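Local coordinates for protein dodecin (Thermus thermophilus, PDB 2UX9) that assembles into a hollow dodecamer that binds and sequesters flavins such as FMN and FAD, and also coenzyme A, and may serve as a cofactor store, at residues 34-40 with 61-67. The protein carries 1 engineered substitution. Residues are numbered along the deposited sequence; the frame is centred on the assembly and turned at random. Where two conformers were deposited one is given.
Engineered in segment 61-67: A65 (natural residue Arg). With COA (coenzyme A), chain Q.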
# COMPACT_ATOMS: atom_id res chain seq x y z
N ARG C 34 14.45 -21.06 18.42
CA ARG C 34 13.65 -22.28 18.53
C ARG C 34 12.20 -21.99 18.20
O ARG C 34 11.74 -20.85 18.31
CB ARG C 34 13.77 -22.85 19.94
CG ARG C 34 15.18 -23.24 20.30
CD ARG C 34 15.29 -23.69 21.74
NE ARG C 34 15.02 -22.63 22.69
CZ ARG C 34 15.93 -21.76 23.16
NH1 ARG C 34 17.20 -21.77 22.75
NH2 ARG C 34 15.55 -20.87 24.06
N HIS C 35 11.48 -23.02 17.77
CA HIS C 35 10.05 -22.92 17.45
C HIS C 35 9.77 -21.99 16.29
O HIS C 35 8.75 -21.30 16.26
CB HIS C 35 9.25 -22.55 18.69
CG HIS C 35 9.47 -23.50 19.83
ND1 HIS C 35 8.96 -24.77 19.83
CD2 HIS C 35 10.22 -23.38 20.95
CE1 HIS C 35 9.35 -25.40 20.93
NE2 HIS C 35 10.12 -24.58 21.62
N LEU C 36 10.67 -22.03 15.31
CA LEU C 36 10.45 -21.32 14.05
C LEU C 36 9.26 -21.96 13.34
O LEU C 36 9.25 -23.18 13.14
CB LEU C 36 11.70 -21.40 13.17
CG LEU C 36 12.94 -20.70 13.74
CD1 LEU C 36 14.17 -21.02 12.93
CD2 LEU C 36 12.73 -19.20 13.79
N ASP C 37 8.28 -21.15 12.95
CA ASP C 37 7.00 -21.66 12.46
C ASP C 37 6.66 -21.25 11.02
O ASP C 37 6.24 -22.10 10.22
CB ASP C 37 5.89 -21.20 13.41
CG ASP C 37 5.84 -22.00 14.70
OD1 ASP C 37 6.30 -23.16 14.73
OD2 ASP C 37 5.35 -21.45 15.70
N TRP C 38 6.79 -19.98 10.69
CA TRP C 38 6.43 -19.52 9.36
C TRP C 38 7.29 -18.35 8.91
O TRP C 38 7.96 -17.72 9.72
CB TRP C 38 4.92 -19.17 9.28
CG TRP C 38 4.59 -17.77 9.71
CD1 TRP C 38 4.43 -16.69 8.91
CD2 TRP C 38 4.41 -17.29 11.06
NE1 TRP C 38 4.16 -15.57 9.66
CE2 TRP C 38 4.13 -15.92 10.98
CE3 TRP C 38 4.43 -17.91 12.31
CZ2 TRP C 38 3.89 -15.14 12.12
CZ3 TRP C 38 4.19 -17.13 13.44
CH2 TRP C 38 3.93 -15.76 13.33
N PHE C 39 7.28 -18.09 7.61
CA PHE C 39 7.95 -16.93 7.06
C PHE C 39 7.06 -16.24 6.05
O PHE C 39 6.13 -16.82 5.51
CB PHE C 39 9.32 -17.27 6.46
CG PHE C 39 9.25 -18.17 5.25
CD1 PHE C 39 9.17 -17.65 3.97
CD2 PHE C 39 9.28 -19.54 5.40
CE1 PHE C 39 9.10 -18.48 2.86
CE2 PHE C 39 9.23 -20.37 4.30
CZ PHE C 39 9.13 -19.84 3.03
N GLU C 40 7.36 -14.96 5.84
CA GLU C 40 6.66 -14.10 4.90
C GLU C 40 7.73 -13.36 4.11
O GLU C 40 8.53 -12.64 4.70
CB GLU C 40 5.81 -13.07 5.65
CG GLU C 40 4.76 -13.65 6.58
CD GLU C 40 4.24 -12.66 7.62
OE1 GLU C 40 4.63 -11.46 7.61
OE2 GLU C 40 3.45 -13.08 8.47
N GLU C 61 10.22 -11.92 6.88
CA GLU C 61 9.84 -11.98 8.28
C GLU C 61 9.78 -13.44 8.69
O GLU C 61 9.24 -14.26 7.94
CB GLU C 61 8.46 -11.36 8.48
CG GLU C 61 8.38 -9.88 8.16
CD GLU C 61 8.88 -9.00 9.29
OE1 GLU C 61 8.96 -7.77 9.08
OE2 GLU C 61 9.19 -9.53 10.37
N VAL C 62 10.30 -13.76 9.86
CA VAL C 62 10.28 -15.11 10.37
C VAL C 62 9.54 -15.07 11.70
O VAL C 62 9.90 -14.29 12.60
CB VAL C 62 11.71 -15.64 10.53
CG1 VAL C 62 11.70 -17.00 11.09
CG2 VAL C 62 12.44 -15.61 9.16
N GLY C 63 8.50 -15.89 11.83
CA GLY C 63 7.68 -15.96 13.04
C GLY C 63 8.00 -17.20 13.85
O GLY C 63 8.09 -18.31 13.30
N PHE C 64 8.14 -17.02 15.15
CA PHE C 64 8.44 -18.12 16.06
C PHE C 64 7.67 -17.99 17.37
O PHE C 64 7.39 -16.89 17.83
CB PHE C 64 9.96 -18.28 16.30
CG PHE C 64 10.65 -17.09 16.91
CD1 PHE C 64 10.98 -17.08 18.25
CD2 PHE C 64 11.05 -16.01 16.13
CE1 PHE C 64 11.66 -16.01 18.82
CE2 PHE C 64 11.71 -14.94 16.70
CZ PHE C 64 12.02 -14.95 18.04
N ALA C 65 7.29 -19.12 17.94
CA ALA C 65 6.53 -19.13 19.19
C ALA C 65 7.46 -18.87 20.37
O ALA C 65 8.50 -19.51 20.50
CB ALA C 65 5.82 -20.47 19.37
N LEU C 66 7.07 -17.94 21.24
CA LEU C 66 7.87 -17.58 22.41
C LEU C 66 7.65 -18.59 23.53
O LEU C 66 6.52 -18.90 23.88
CB LEU C 66 7.52 -16.17 22.88
CG LEU C 66 7.94 -15.06 21.93
CD1 LEU C 66 7.48 -13.70 22.47
CD2 LEU C 66 9.44 -15.04 21.69
N GLU C 67 8.74 -19.11 24.07
CA GLU C 67 8.71 -19.98 25.24
C GLU C 67 8.23 -19.20 26.44
O GLU C 67 8.57 -18.03 26.61
CB GLU C 67 10.10 -20.57 25.49
CG GLU C 67 10.54 -21.52 24.40
CD GLU C 67 12.03 -21.69 24.29
OE1 GLU C 67 12.81 -20.92 24.88
OE2 GLU C 67 12.43 -22.63 23.57
N1A COA Q . 11.41 -18.35 22.88
C2A COA Q . 12.14 -17.63 23.81
N3A COA Q . 13.50 -17.49 23.68
C4A COA Q . 14.14 -18.06 22.65
C5A COA Q . 13.42 -18.79 21.69
C6A COA Q . 12.05 -18.93 21.81
N6A COA Q . 11.32 -19.57 20.89
N7A COA Q . 14.31 -19.24 20.79
C8A COA Q . 15.55 -18.82 21.13
N9A COA Q . 15.44 -18.08 22.28
C1B COA Q . 16.50 -17.26 22.90
C2B COA Q . 17.84 -17.96 23.04
O2B COA Q . 17.91 -18.86 24.11
C3B COA Q . 18.75 -16.77 23.21
O3B COA Q . 18.68 -16.27 24.52
P3B COA Q . 20.01 -16.04 25.40
O7A COA Q . 19.54 -15.39 26.67
O8A COA Q . 20.73 -17.34 25.59
O9A COA Q . 20.88 -15.06 24.65
C4B COA Q . 18.14 -15.77 22.26
O4B COA Q . 16.79 -16.17 22.06
C5B COA Q . 18.97 -15.79 20.98
O5B COA Q . 20.26 -15.25 21.24
P1A COA Q . 20.75 -13.85 20.62
O1A COA Q . 21.75 -13.18 21.54
O2A COA Q . 19.58 -12.93 20.31
O3A COA Q . 21.58 -14.25 19.32
P2A COA Q . 21.08 -14.24 17.80
O4A COA Q . 22.26 -14.87 17.14
O5A COA Q . 19.84 -15.06 17.63
O6A COA Q . 20.88 -12.70 17.37
CBP COA Q . 21.28 -10.32 17.24
CCP COA Q . 21.82 -11.68 17.68
CDP COA Q . 22.25 -9.23 17.65
CEP COA Q . 21.14 -10.33 15.72
CAP COA Q . 19.90 -10.08 17.85
OAP COA Q . 19.93 -10.38 19.23
C9P COA Q . 19.43 -8.68 17.63
O9P COA Q . 18.98 -8.30 16.37
N8P COA Q . 19.45 -7.81 18.62
C7P COA Q . 19.68 -6.40 18.32
C6P COA Q . 19.04 -5.55 19.38
C5P COA Q . 18.89 -4.13 18.93
O5P COA Q . 17.99 -3.79 18.15
N4P COA Q . 19.78 -3.30 19.45
C3P COA Q . 19.43 -1.93 19.74
C2P COA Q . 20.19 -1.05 18.76
S1P COA Q . 19.65 0.67 18.87
O HOH W 1 11.62 -25.13 23.70
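R34, just ahead of strand 36-49, and E67, in the tail after the neighbouring antiparallel strand, clasp each other beside a bound coenzyme A. R34 CB lies 3.7 Å from N7A of the adenine, and R34 CD passes close to E67 OE2. The chain bends at chi3 (-66°). R34 NE then gives a nearly straight bond of 2.7 Å to E67 OE2, and R34 NH2 one of 2.9 Å to E67 OE1. Both carboxylate oxygens use their syn lone pairs, and the guanidinium and carboxylate planes are 14° apart, nearly coplanar. Adenine C8A lies over one guanidinium face, while NH1 and NH2 both reach ribose O2B. A water donates to E67 OE2 and also hydrogen-bonds H35 NE2. With an alanine at E67, the R34 guanidinium would probably lose its carboxylate mate and be freer to turn, and the water on H35 would lose an acceptor.

The backbone reads the adenine. R34 N donates to N7A and E67 N to N1A, while N6A donates to the carbonyls of R34 and A65. N6A also lies at the edge of the F64 ring.

Deeper in the sheet, G63 O accepts from D37 N (2.9 Å) and weakly from W38 N. This is a classic beta bulge. G63 CA sits over the six-membered ring of W38, 3.7 Å from its centroid, a CH-pi contact. W38 NE1 donates to E40 OE2 (2.8 Å); the oxygen lies near the indole plane, but the N-H meets the carboxylate from above its plane. On the helix-facing side, L36 CD2 packs on V62 CG1 at 3.6 Å, over helix 18-32.

D37, W38 and A65, the last an engineered replacement of arginine, belong to the FMN pocket. The bulged hairpin end thus joins two cofactor sites of the dodecin fold, the coenzyme A adenine pocket and the flavin site, both shared between subunits.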